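Local structure of glycosyl hydrolase family 2, TIM barrel domain protein (Faecalibacterium prausnitzii A2-165, 6ED2) at residues 492-497 / 520-525; 524-529 / 571-576; 49-54 / 59-64; 83-88 / 179-184. The protein is a gut bacterial beta-glucuronidase of glycosyl hydrolase family 2, which probably cleaves beta-glucuronides, releasing glucuronic acid. All blocks are in the same frame, centred on the assembly; numbering follows the deposited sequence. Where two conformers were deposited one is given.

Contact 1: 492-497 / 520-525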
loop_
_atom_site.group_PDB
_atom_site.type_symbol
_atom_site.label_atom_id
_atom_site.label_comp_id
_atom_site.label_asym_id
_atom_site.label_seq_id
_atom_site.Cartn_x
_atom_site.Cartn_y
_atom_site.Cartn_z
ATOM N N VAL A 492 -4.493 -38.367 9.419
ATOM C CA VAL A 492 -5.446 -37.568 8.661
ATOM C C VAL A 492 -4.910 -36.147 8.552
ATOM O O VAL A 492 -4.356 -35.606 9.520
ATOM C CB VAL A 492 -6.841 -37.625 9.318
ATOM C CG1 VAL A 492 -7.801 -36.660 8.651
ATOM C CG2 VAL A 492 -7.395 -39.064 9.215
ATOM N N SER A 493 -5.038 -35.558 7.354
ATOM C CA SER A 493 -4.644 -34.178 7.070
ATOM C C SER A 493 -5.875 -33.406 6.628
ATOM O O SER A 493 -6.493 -33.752 5.613
ATOM C CB SER A 493 -3.576 -34.112 5.969
ATOM O OG SER A 493 -2.407 -34.830 6.324
ATOM N N LEU A 494 -6.222 -32.354 7.364
ATOM C CA LEU A 494 -7.416 -31.579 7.056
ATOM C C LEU A 494 -7.041 -30.215 6.494
ATOM O O LEU A 494 -6.120 -29.558 6.995
ATOM C CB LEU A 494 -8.299 -31.392 8.301
ATOM C CG LEU A 494 -8.928 -32.635 8.950
ATOM C CD1 LEU A 494 -9.861 -32.218 10.092
ATOM C CD2 LEU A 494 -9.675 -33.510 7.935
ATOM N N ASN A 495 -7.767 -29.794 5.460
ATOM C CA ASN A 495 -7.759 -28.417 4.977
ATOM C C ASN A 495 -9.063 -27.777 5.435
ATOM O O ASN A 495 -10.128 -28.084 4.890
ATOM C CB ASN A 495 -7.638 -28.357 3.451
ATOM C CG ASN A 495 -6.302 -28.900 2.932
ATOM O OD1 ASN A 495 -5.421 -29.304 3.703
ATOM N ND2 ASN A 495 -6.154 -28.911 1.618
ATOM N N ARG A 496 -8.993 -26.889 6.424
ATOM C CA ARG A 496 -10.200 -26.327 7.015
ATOM C C ARG A 496 -10.124 -24.807 7.088
ATOM O O ARG A 496 -9.080 -24.241 7.412
ATOM C CB ARG A 496 -10.446 -26.909 8.402
ATOM C CG ARG A 496 -10.952 -28.352 8.375
ATOM C CD ARG A 496 -12.183 -28.468 7.499
ATOM N NE ARG A 496 -12.710 -29.828 7.427
ATOM C CZ ARG A 496 -12.359 -30.728 6.506
ATOM N NH1 ARG A 496 -11.466 -30.432 5.569
ATOM N NH2 ARG A 496 -12.908 -31.931 6.525
ATOM N N TYR A 497 -11.246 -24.158 6.791
ATOM C CA TYR A 497 -11.350 -22.711 6.680
ATOM C C TYR A 497 -12.588 -22.207 7.406
ATOM O O TYR A 497 -13.352 -21.382 6.883
ATOM C CB TYR A 497 -11.379 -22.286 5.222
ATOM C CG TYR A 497 -10.057 -22.500 4.529
ATOM C CD1 TYR A 497 -9.000 -21.615 4.726
ATOM C CD2 TYR A 497 -9.858 -23.595 3.685
ATOM C CE1 TYR A 497 -7.780 -21.800 4.084
ATOM C CE2 TYR A 497 -8.648 -23.793 3.044
ATOM C CZ TYR A 497 -7.612 -22.896 3.247
ATOM O OH TYR A 497 -6.409 -23.099 2.615
ATOM N N ASP A 520 -15.337 -33.170 16.773
ATOM C CA ASP A 520 -15.892 -34.269 17.562
ATOM C C ASP A 520 -16.170 -35.482 16.684
ATOM O O ASP A 520 -15.997 -36.616 17.134
ATOM C CB ASP A 520 -17.170 -33.837 18.290
ATOM C CG ASP A 520 -16.931 -32.703 19.302
ATOM O OD1 ASP A 520 -15.803 -32.576 19.849
ATOM O OD2 ASP A 520 -17.889 -31.930 19.556
ATOM N N GLY A 521 -16.590 -35.257 15.434
ATOM C CA GLY A 521 -16.717 -36.355 14.485
ATOM C C GLY A 521 -15.387 -37.022 14.171
ATOM O O GLY A 521 -15.280 -38.252 14.198
ATOM N N TRP A 522 -14.349 -36.218 13.874
ATOM C CA TRP A 522 -13.030 -36.792 13.593
ATOM C C TRP A 522 -12.503 -37.579 14.786
ATOM O O TRP A 522 -11.844 -38.614 14.616
ATOM C CB TRP A 522 -12.027 -35.699 13.178
ATOM C CG TRP A 522 -12.303 -35.255 11.815
ATOM C CD1 TRP A 522 -12.856 -34.066 11.433
ATOM C CD2 TRP A 522 -12.122 -36.022 10.618
ATOM N NE1 TRP A 522 -13.028 -34.045 10.068
ATOM C CE2 TRP A 522 -12.575 -35.230 9.543
ATOM C CE3 TRP A 522 -11.614 -37.297 10.353
ATOM C CZ2 TRP A 522 -12.546 -35.676 8.222
ATOM C CZ3 TRP A 522 -11.573 -37.737 9.033
ATOM C CH2 TRP A 522 -12.038 -36.929 7.987
ATOM N N ALA A 523 -12.785 -37.112 16.001
ATOM C CA ALA A 523 -12.362 -37.864 17.182
ATOM C C ALA A 523 -12.936 -39.271 17.179
ATOM O O ALA A 523 -12.309 -40.197 17.706
ATOM C CB ALA A 523 -12.787 -37.141 18.457
ATOM N N LYS A 524 -14.118 -39.446 16.582
ATOM C CA LYS A 524 -14.783 -40.743 16.601
ATOM C C LYS A 524 -14.248 -41.685 15.534
ATOM O O LYS A 524 -14.293 -42.903 15.731
ATOM C CB LYS A 524 -16.292 -40.566 16.425
ATOM C CG LYS A 524 -16.986 -40.132 17.703
ATOM C CD LYS A 524 -18.313 -39.433 17.401
ATOM C CE LYS A 524 -18.908 -38.800 18.664
ATOM N NZ LYS A 524 -19.675 -37.539 18.392
ATOM N N VAL A 525 -13.727 -41.160 14.413
ATOM C CA VAL A 525 -13.306 -42.028 13.317
ATOM C C VAL A 525 -11.797 -42.262 13.264
ATOM O O VAL A 525 -11.350 -43.111 12.476
ATOM C CB VAL A 525 -13.804 -41.497 11.954
ATOM C CG1 VAL A 525 -15.306 -41.232 12.000
ATOM C CG2 VAL A 525 -13.033 -40.244 11.531
#

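Contact 2: 524-529 / 571-576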
loop_
_atom_site.group_PDB
_atom_site.type_symbol
_atom_site.label_atom_id
_atom_site.label_comp_id
_atom_site.label_asym_id
_atom_site.label_seq_id
_atom_site.Cartn_x
_atom_site.Cartn_y
_atom_site.Cartn_z
ATOM N N LYS A 524 -14.118 -39.446 16.582
ATOM C CA LYS A 524 -14.783 -40.743 16.601
ATOM C C LYS A 524 -14.248 -41.685 15.534
ATOM O O LYS A 524 -14.293 -42.903 15.731
ATOM C CB LYS A 524 -16.292 -40.566 16.425
ATOM C CG LYS A 524 -16.986 -40.132 17.703
ATOM C CD LYS A 524 -18.313 -39.433 17.401
ATOM C CE LYS A 524 -18.908 -38.800 18.664
ATOM N NZ LYS A 524 -19.675 -37.539 18.392
ATOM N N VAL A 525 -13.727 -41.160 14.413
ATOM C CA VAL A 525 -13.306 -42.028 13.317
ATOM C C VAL A 525 -11.797 -42.262 13.264
ATOM O O VAL A 525 -11.350 -43.111 12.476
ATOM C CB VAL A 525 -13.804 -41.497 11.954
ATOM C CG1 VAL A 525 -15.306 -41.232 12.000
ATOM C CG2 VAL A 525 -13.033 -40.244 11.531
ATOM N N LEU A 526 -11.004 -41.577 14.099
ATOM C CA LEU A 526 -9.545 -41.610 13.963
ATOM C C LEU A 526 -8.934 -42.892 14.523
ATOM O O LEU A 526 -7.948 -43.405 13.973
ATOM C CB LEU A 526 -8.920 -40.401 14.665
ATOM C CG LEU A 526 -8.864 -39.093 13.869
ATOM C CD1 LEU A 526 -8.617 -37.936 14.793
ATOM C CD2 LEU A 526 -7.782 -39.130 12.789
ATOM N N HIS A 527 -9.473 -43.397 15.629
ATOM C CA HIS A 527 -9.024 -44.649 16.249
ATOM C C HIS A 527 -7.512 -44.644 16.486
ATOM O O HIS A 527 -6.772 -45.513 16.018
ATOM C CB HIS A 527 -9.456 -45.862 15.412
ATOM C CG HIS A 527 -10.904 -45.834 15.022
ATOM N ND1 HIS A 527 -11.918 -45.672 15.943
ATOM C CD2 HIS A 527 -11.508 -45.935 13.813
ATOM C CE1 HIS A 527 -13.083 -45.673 15.318
ATOM N NE2 HIS A 527 -12.861 -45.815 14.022
ATOM N N GLY A 528 -7.060 -43.640 17.228
ATOM C CA GLY A 528 -5.677 -43.537 17.628
ATOM C C GLY A 528 -4.779 -42.757 16.681
ATOM O O GLY A 528 -3.728 -42.283 17.111
ATOM N N ARG A 529 -5.178 -42.590 15.423
ATOM C CA ARG A 529 -4.330 -41.953 14.416
ATOM C C ARG A 529 -4.104 -40.469 14.726
ATOM O O ARG A 529 -5.032 -39.773 15.147
ATOM C CB ARG A 529 -4.969 -42.085 13.034
ATOM C CG ARG A 529 -4.895 -43.490 12.432
ATOM C CD ARG A 529 -5.667 -43.588 11.117
ATOM N NE ARG A 529 -7.099 -43.313 11.267
ATOM C CZ ARG A 529 -7.901 -42.966 10.259
ATOM N NH1 ARG A 529 -7.419 -42.825 9.022
ATOM N NH2 ARG A 529 -9.186 -42.744 10.480
ATOM N N TYR A 571 -7.708 -30.629 21.284
ATOM C CA TYR A 571 -7.822 -32.052 20.954
ATOM C C TYR A 571 -6.455 -32.723 20.999
ATOM O O TYR A 571 -5.538 -32.318 20.276
ATOM C CB TYR A 571 -8.458 -32.235 19.573
ATOM C CG TYR A 571 -9.875 -31.724 19.496
ATOM C CD1 TYR A 571 -10.953 -32.545 19.838
ATOM C CD2 TYR A 571 -10.146 -30.412 19.102
ATOM C CE1 TYR A 571 -12.258 -32.076 19.782
ATOM C CE2 TYR A 571 -11.453 -29.932 19.039
ATOM C CZ TYR A 571 -12.504 -30.771 19.381
ATOM O OH TYR A 571 -13.802 -30.310 19.317
ATOM N N ASP A 572 -6.326 -33.771 21.818
ATOM C CA ASP A 572 -5.040 -34.435 22.001
ATOM C C ASP A 572 -4.545 -35.102 20.720
ATOM O O ASP A 572 -3.340 -35.337 20.576
ATOM C CB ASP A 572 -5.128 -35.468 23.146
ATOM C CG ASP A 572 -5.753 -36.826 22.702
ATOM O OD1 ASP A 572 -6.893 -36.847 22.155
ATOM O OD2 ASP A 572 -5.098 -37.886 22.904
ATOM N N PHE A 573 -5.443 -35.401 19.784
ATOM C CA PHE A 573 -5.034 -36.089 18.568
ATOM C C PHE A 573 -4.503 -35.143 17.494
ATOM O O PHE A 573 -3.930 -35.623 16.508
ATOM C CB PHE A 573 -6.190 -36.925 18.005
ATOM C CG PHE A 573 -7.475 -36.153 17.778
ATOM C CD1 PHE A 573 -7.636 -35.334 16.664
ATOM C CD2 PHE A 573 -8.536 -36.272 18.669
ATOM C CE1 PHE A 573 -8.815 -34.645 16.439
ATOM C CE2 PHE A 573 -9.720 -35.577 18.458
ATOM C CZ PHE A 573 -9.864 -34.766 17.340
ATOM N N VAL A 574 -4.656 -33.831 17.655
ATOM C CA VAL A 574 -4.099 -32.887 16.684
ATOM C C VAL A 574 -2.604 -32.805 16.943
ATOM O O VAL A 574 -2.169 -32.329 17.995
ATOM C CB VAL A 574 -4.755 -31.505 16.771
ATOM C CG1 VAL A 574 -4.034 -30.540 15.833
ATOM C CG2 VAL A 574 -6.239 -31.590 16.400
ATOM N N GLN A 575 -1.810 -33.290 15.990
ATOM C CA GLN A 575 -0.374 -33.409 16.207
ATOM C C GLN A 575 0.441 -32.572 15.233
ATOM O O GLN A 575 1.665 -32.739 15.157
ATOM C CB GLN A 575 0.042 -34.879 16.127
ATOM C CG GLN A 575 -0.480 -35.700 17.290
ATOM C CD GLN A 575 0.180 -35.312 18.597
ATOM O OE1 GLN A 575 1.398 -35.172 18.656
ATOM N NE2 GLN A 575 -0.620 -35.139 19.656
ATOM N N GLY A 576 -0.193 -31.670 14.502
ATOM C CA GLY A 576 0.552 -30.828 13.598
ATOM C C GLY A 576 -0.297 -29.725 13.013
ATOM O O GLY A 576 -1.500 -29.915 12.796
#

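Contact 3: 49-54 / 59-64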
loop_
_atom_site.group_PDB
_atom_site.type_symbol
_atom_site.label_atom_id
_atom_site.label_comp_id
_atom_site.label_asym_id
_atom_site.label_seq_id
_atom_site.Cartn_x
_atom_site.Cartn_y
_atom_site.Cartn_z
ATOM N N SER A 49 10.095 -20.662 -28.854
ATOM C CA SER A 49 9.060 -20.268 -29.789
ATOM C C SER A 49 7.743 -20.899 -29.372
ATOM O O SER A 49 7.700 -22.086 -29.038
ATOM C CB SER A 49 9.405 -20.692 -31.222
ATOM O OG SER A 49 8.430 -20.169 -32.095
ATOM N N PHE A 50 6.679 -20.097 -29.381
ATOM C CA PHE A 50 5.331 -20.645 -29.340
ATOM C C PHE A 50 5.038 -21.375 -30.649
ATOM O O PHE A 50 5.590 -21.045 -31.702
ATOM C CB PHE A 50 4.299 -19.533 -29.118
ATOM C CG PHE A 50 4.442 -18.814 -27.797
ATOM C CD1 PHE A 50 4.219 -19.480 -26.600
ATOM C CD2 PHE A 50 4.793 -17.465 -27.750
ATOM C CE1 PHE A 50 4.354 -18.820 -25.378
ATOM C CE2 PHE A 50 4.926 -16.797 -26.520
ATOM C CZ PHE A 50 4.700 -17.475 -25.340
ATOM N N ASP A 51 4.151 -22.369 -30.582
ATOM C CA ASP A 51 3.742 -23.168 -31.745
ATOM C C ASP A 51 2.221 -23.295 -31.740
ATOM O O ASP A 51 1.677 -24.372 -31.476
ATOM C CB ASP A 51 4.417 -24.543 -31.704
ATOM C CG ASP A 51 4.237 -25.363 -32.998
ATOM O OD1 ASP A 51 3.532 -24.933 -33.951
ATOM O OD2 ASP A 51 4.823 -26.470 -33.037
ATOM N N PRO A 52 1.499 -22.200 -32.011
ATOM C CA PRO A 52 0.034 -22.240 -31.838
ATOM C C PRO A 52 -0.667 -23.147 -32.831
ATOM O O PRO A 52 -1.767 -23.636 -32.540
ATOM C CB PRO A 52 -0.388 -20.774 -32.020
ATOM C CG PRO A 52 0.697 -20.177 -32.847
ATOM C CD PRO A 52 1.970 -20.858 -32.391
ATOM N N GLU A 53 -0.082 -23.398 -33.990
ATOM C CA GLU A 53 -0.708 -24.282 -34.958
ATOM C C GLU A 53 -0.205 -25.716 -34.848
ATOM O O GLU A 53 -0.569 -26.548 -35.683
ATOM C CB GLU A 53 -0.495 -23.739 -36.374
ATOM C CG GLU A 53 -1.188 -22.395 -36.621
ATOM C CD GLU A 53 -2.685 -22.439 -36.340
ATOM O OE1 GLU A 53 -3.377 -23.323 -36.896
ATOM O OE2 GLU A 53 -3.167 -21.589 -35.557
ATOM N N SER A 54 0.609 -26.019 -33.832
ATOM C CA SER A 54 1.140 -27.370 -33.601
ATOM C C SER A 54 1.739 -27.978 -34.872
ATOM O O SER A 54 1.493 -29.138 -35.216
ATOM C CB SER A 54 0.072 -28.290 -33.005
ATOM O OG SER A 54 -0.253 -27.892 -31.688
ATOM N N ALA A 59 7.079 -29.335 -39.746
ATOM C CA ALA A 59 7.776 -28.252 -40.427
ATOM C C ALA A 59 9.280 -28.262 -40.191
ATOM O O ALA A 59 9.973 -27.440 -40.787
ATOM C CB ALA A 59 7.205 -26.895 -40.007
ATOM N N GLY A 60 9.805 -29.157 -39.362
ATOM C CA GLY A 60 11.243 -29.241 -39.159
ATOM C C GLY A 60 11.820 -28.350 -38.080
ATOM O O GLY A 60 13.031 -28.091 -38.101
ATOM N N TRP A 61 11.006 -27.888 -37.122
ATOM C CA TRP A 61 11.507 -27.008 -36.061
ATOM C C TRP A 61 12.535 -27.688 -35.166
ATOM O O TRP A 61 13.340 -27.000 -34.527
ATOM C CB TRP A 61 10.364 -26.502 -35.176
ATOM C CG TRP A 61 9.408 -25.579 -35.842
ATOM C CD1 TRP A 61 9.192 -25.442 -37.185
ATOM C CD2 TRP A 61 8.523 -24.653 -35.193
ATOM N NE1 TRP A 61 8.223 -24.484 -37.409
ATOM C CE2 TRP A 61 7.798 -23.986 -36.205
ATOM C CE3 TRP A 61 8.273 -24.327 -33.852
ATOM C CZ2 TRP A 61 6.835 -23.013 -35.921
ATOM C CZ3 TRP A 61 7.310 -23.358 -33.569
ATOM C CH2 TRP A 61 6.608 -22.709 -34.601
ATOM N N ALA A 62 12.513 -29.019 -35.073
ATOM C CA ALA A 62 13.531 -29.702 -34.280
ATOM C C ALA A 62 14.927 -29.539 -34.874
ATOM O O ALA A 62 15.919 -29.710 -34.154
ATOM C CB ALA A 62 13.191 -31.185 -34.145
ATOM N N LEU A 63 15.021 -29.216 -36.166
ATOM C CA LEU A 63 16.295 -28.950 -36.823
ATOM C C LEU A 63 16.694 -27.482 -36.723
ATOM O O LEU A 63 17.878 -27.181 -36.550
ATOM C CB LEU A 63 16.232 -29.377 -38.288
ATOM C CG LEU A 63 16.080 -30.878 -38.519
ATOM C CD1 LEU A 63 15.543 -31.159 -39.916
ATOM C CD2 LEU A 63 17.408 -31.563 -38.298
ATOM N N ASP A 64 15.738 -26.560 -36.840
ATOM C CA ASP A 64 15.943 -25.191 -36.381
ATOM C C ASP A 64 14.597 -24.500 -36.242
ATOM O O ASP A 64 13.702 -24.694 -37.071
ATOM C CB ASP A 64 16.850 -24.365 -37.313
ATOM C CG ASP A 64 17.834 -23.469 -36.535
ATOM O OD1 ASP A 64 19.049 -23.768 -36.563
ATOM O OD2 ASP A 64 17.405 -22.483 -35.883
#

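Contact 4: 83-88 / 179-184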
loop_
_atom_site.group_PDB
_atom_site.type_symbol
_atom_site.label_atom_id
_atom_site.label_comp_id
_atom_site.label_asym_id
_atom_site.label_seq_id
_atom_site.Cartn_x
_atom_site.Cartn_y
_atom_site.Cartn_z
ATOM N N ASP A 83 2.716 -8.960 -22.443
ATOM C CA ASP A 83 1.383 -9.138 -23.020
ATOM C C ASP A 83 0.702 -10.382 -22.449
ATOM O O ASP A 83 1.357 -11.397 -22.183
ATOM C CB ASP A 83 1.463 -9.252 -24.540
ATOM C CG ASP A 83 2.144 -10.529 -24.983
ATOM O OD1 ASP A 83 3.324 -10.723 -24.628
ATOM O OD2 ASP A 83 1.503 -11.346 -25.674
ATOM N N LYS A 84 -0.626 -10.309 -22.294
ATOM C CA LYS A 84 -1.363 -11.371 -21.614
ATOM C C LYS A 84 -1.486 -12.642 -22.468
ATOM O O LYS A 84 -1.542 -13.749 -21.917
ATOM C CB LYS A 84 -2.751 -10.854 -21.199
ATOM C CG LYS A 84 -3.569 -11.850 -20.372
ATOM C CD LYS A 84 -4.858 -11.245 -19.844
ATOM C CE LYS A 84 -4.576 -10.055 -18.953
ATOM N NZ LYS A 84 -5.705 -9.807 -18.016
ATOM N N ALA A 85 -1.529 -12.512 -23.801
ATOM C CA ALA A 85 -1.642 -13.690 -24.660
ATOM C C ALA A 85 -0.455 -14.627 -24.474
ATOM O O ALA A 85 -0.610 -15.852 -24.502
ATOM C CB ALA A 85 -1.759 -13.277 -26.129
ATOM N N SER A 86 0.739 -14.073 -24.284
ATOM C CA SER A 86 1.899 -14.912 -24.014
ATOM C C SER A 86 1.862 -15.450 -22.593
ATOM O O SER A 86 2.183 -16.624 -22.363
ATOM C CB SER A 86 3.184 -14.118 -24.248
ATOM O OG SER A 86 3.236 -13.639 -25.581
ATOM N N ARG A 87 1.479 -14.612 -21.619
ATOM C CA ARG A 87 1.395 -15.111 -20.248
ATOM C C ARG A 87 0.429 -16.283 -20.160
ATOM O O ARG A 87 0.716 -17.280 -19.489
ATOM C CB ARG A 87 0.976 -14.006 -19.278
ATOM C CG ARG A 87 1.071 -14.425 -17.809
ATOM C CD ARG A 87 0.191 -13.535 -16.907
ATOM N NE ARG A 87 -1.217 -13.899 -17.004
ATOM C CZ ARG A 87 -2.244 -13.080 -16.760
ATOM N NH1 ARG A 87 -2.046 -11.819 -16.395
ATOM N NH2 ARG A 87 -3.492 -13.530 -16.877
ATOM N N GLU A 88 -0.699 -16.202 -20.860
ATOM C CA GLU A 88 -1.734 -17.230 -20.779
ATOM C C GLU A 88 -1.623 -18.279 -21.885
ATOM O O GLU A 88 -2.535 -19.098 -22.033
ATOM C CB GLU A 88 -3.122 -16.579 -20.819
ATOM C CG GLU A 88 -3.489 -15.762 -19.570
ATOM C CD GLU A 88 -4.016 -16.630 -18.416
ATOM O OE1 GLU A 88 -4.241 -17.841 -18.618
ATOM O OE2 GLU A 88 -4.211 -16.107 -17.296
ATOM N N ASP A 179 -11.448 -15.748 -30.182
ATOM C CA ASP A 179 -10.519 -15.661 -31.305
ATOM C C ASP A 179 -9.815 -16.976 -31.617
ATOM O O ASP A 179 -9.019 -17.021 -32.563
ATOM C CB ASP A 179 -9.488 -14.552 -31.055
ATOM C CG ASP A 179 -8.467 -14.911 -29.987
ATOM O OD1 ASP A 179 -7.275 -14.610 -30.199
ATOM O OD2 ASP A 179 -8.848 -15.474 -28.938
ATOM N N GLY A 180 -10.091 -18.046 -30.876
ATOM C CA GLY A 180 -9.503 -19.339 -31.158
ATOM C C GLY A 180 -8.304 -19.720 -30.314
ATOM O O GLY A 180 -7.798 -20.838 -30.470
ATOM N N ARG A 181 -7.827 -18.837 -29.436
ATOM C CA ARG A 181 -6.712 -19.184 -28.562
ATOM C C ARG A 181 -7.172 -20.168 -27.493
ATOM O O ARG A 181 -8.247 -20.012 -26.903
ATOM C CB ARG A 181 -6.126 -17.930 -27.898
ATOM C CG ARG A 181 -5.408 -16.965 -28.867
ATOM C CD ARG A 181 -4.832 -15.728 -28.161
ATOM N NE ARG A 181 -5.829 -14.917 -27.451
ATOM C CZ ARG A 181 -5.827 -14.714 -26.132
ATOM N NH1 ARG A 181 -6.763 -13.960 -25.570
ATOM N NH2 ARG A 181 -4.889 -15.262 -25.365
ATOM N N LYS A 182 -6.356 -21.196 -27.260
ATOM C CA LYS A 182 -6.560 -22.073 -26.117
ATOM C C LYS A 182 -6.193 -21.330 -24.838
ATOM O O LYS A 182 -5.262 -20.526 -24.813
ATOM C CB LYS A 182 -5.711 -23.348 -26.248
ATOM C CG LYS A 182 -6.476 -24.604 -26.704
ATOM C CD LYS A 182 -5.530 -25.740 -27.142
ATOM C CE LYS A 182 -4.944 -25.501 -28.549
ATOM N NZ LYS A 182 -3.749 -26.355 -28.901
ATOM N N ILE A 183 -6.939 -21.602 -23.777
ATOM C CA ILE A 183 -6.696 -21.056 -22.452
ATOM C C ILE A 183 -6.794 -22.225 -21.483
ATOM O O ILE A 183 -7.597 -23.141 -21.694
ATOM C CB ILE A 183 -7.712 -19.942 -22.094
ATOM C CG1 ILE A 183 -7.318 -19.236 -20.811
ATOM C CG2 ILE A 183 -9.119 -20.494 -21.928
ATOM C CD1 ILE A 183 -6.009 -18.576 -20.941
ATOM N N ALA A 184 -5.957 -22.228 -20.449
ATOM C CA ALA A 184 -6.024 -23.289 -19.455
ATOM C C ALA A 184 -7.083 -22.956 -18.414
ATOM O O ALA A 184 -7.218 -21.803 -17.992
ATOM C CB ALA A 184 -4.670 -23.499 -18.775
HETATM O O HOH W 1 -2.586 -17.075 -26.001
HETATM O O HOH W 2 -3.814 -20.457 -20.074
HETATM O O HOH W 3 -5.218 -19.767 -16.825
#

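Contact 1: 492-497 / 520-525
Leu494 and Trp522 run past each other in opposite directions, and the leucine sets both of its methyls over one face of the indole. CD1 sits over the five-membered ring, 3.9 Å from its centroid and 22° off the normal, a CH-pi contact. CD2 settles toward the rim of the benzo half, 3.6 Å from Trp522 CZ2. Two residues earlier, Val492 reaches that same face further along: with CG1 anti to the backbone N (chi1 173°), this methyl stands 3.9 Å from Trp522 CZ3. The three residues belong to the beta-alpha-beta unit of the TIM barrel formed by strand 492-495, helix 508-525 and the parallel strand 531-535, and Trp522 is the helix residue that packs on the first of these strands. Arg496, just past the strand, comes to the indole's edge instead. Its chain bends at chi2, which brings NH2 to 4.1 Å from Trp522 NE1, with guanidinium and ring planes 61° apart. Those two nitrogens do not bond to each other; both converge on the carboxylate atom OE2 of Glu518, one turn earlier in the helix, by a salt bridge from Arg496 and a hydrogen bond from Trp522. The other arm of the guanidinium turns back on the chain, where Arg496 NH1 donates to Asn495 O at 2.8 Å from above the carbonyl plane, and also meets Val474 O.

Contact 2: 524-529 / 571-576
Leu526 meets the ring of Phe573 through a single methyl. From Leu526 CB the chain swings to CG on the side of the backbone N (chi1 -84°), and there the two branches part. CD1 drops over one face of the phenyl ring, 3.7 Å from its centroid and 26° off the normal, a CH-pi contact offset toward the rim so that its nearest atom is Phe573 CD1 at 3.4 Å. CD2 goes to Val492 on strand 492-495. The ring is held from both sides, since Tyr571 CB lies against its opposite face. Phe573 CB is 4.2 Å from Arg529 O. The loop carrying Leu526 is a type I' turn, from Leu526 to Arg529, that leads out of helix 508-525 toward the barrel strand 531-535. Arg529 staples it shut: NE donates to Leu526 O at 2.8 Å, nearly straight at 170°, while NH2 reaches Val525 O at 3.0 Å. The turn's own bond from Arg529 N approaches Leu526 O from the other face of the carbonyl plane. Gln486 and Ala489 take further donors of the guanidinium. Within 571-576, Gln575 NE2 donates to Asp572 O. Across the contact itself no hydrogen bond forms, so the two loops are joined by dispersion and CH-pi contact, while the polar bonds fix each loop's own shape.

Contact 3: 49-54 / 59-64
Trp61 pushes the outer edge of its benzo ring into the end of strand 38-51, a strand of the antiparallel sheet in the sugar-binding domain of this family 2 hydrolase. A Schellman motif at Gly60 closes the short helix 56-59 just before Trp61, whose side chain points back to the strand. Packing is tight at the far rim of the indole. Phe50 O meets it at the edge, near the ring plane, 3.4 Å from Trp61 CZ3. Beside it, Asp51 CB is 3.6 Å from that same carbon, and the carboxylate leans over one ring face, its plane 26° from that of the indole. With CG anti to the backbone N (chi1 -170°), the acid is held over the rim of the ring, OD2 bonded to Trp94 NE1 and Gly56 N, OD1 to Lys55 N, which would offset its burial. The turn that follows, Asp51 to Ser54, is the loose side: Pro52, Glu53 and Ser54 are exposed, and Glu53 was modelled in two conformers. At the opposite end of the segment, Ser49 OG lies 3.7 Å from Trp61 CZ3 and donates a 3.0 Å hydrogen bond to Phe50 O.

Contact 4: 83-88 / 179-184
Glu88 and Ile183 press together where the short helix 84-87 ends. Ile183 sends CD1 along the flank of the glutamate, 3.5 Å from Glu88 CB. The glutamate chain folds at chi2 (-82°), which curls its carboxylate beside that methyl and aims the two oxygens at different partners. OE2 accepts from Arg87 NH2 at 2.7 Å on its anti lone pair, in the guanidinium plane, a salt bridge between adjacent residues. OE1 is left to two waters: one also bonds Glu88 O and receives Ala184 N, while the other passes on to Ala184 O, 3.1 Å away. No direct hydrogen bond joins the segments, so water carries the polar link here. Arg181 is the third main contributor. Bent at chi3 (-59°), it lays NH2 3.7 Å from Ala85 CA and gives a 3.0 Å hydrogen bond to a water that in turn donates to Ala85 O, on the helix 84-87. Elsewhere on the guanidinium edge, Arg181 NE pairs with Asp179 OD1, although that aspartate is poorly ordered. The helix starts at Asp83, its N-cap, and packs beside strand 182-186, which pairs antiparallel with strand 172-176 in a two-stranded hairpin; Ala506 of a second subunit packs on both Glu88 and Ile183.

The four contacts fall into two pairs. Contacts 3 and 4 come first along the chain, in the sugar-binding domain, with centres about 18 Å apart; they touch where Phe50 packs against Ser86. Contacts 1 and 2 follow in the TIM barrel domain, centres about 8 Å apart, and share the end of helix 508-525. There Ala523 meets the Phe573 ring, and both contacts reach the barrel sheet, through strands 492-495 and 574-580. The pairs lie 40 to 55 Å apart between centres: contact 4 sits at a subunit interface, while contacts 1 and 2 join helix 508-525 and the turn after it to the barrel sheet and the loop leading into strand 574-580.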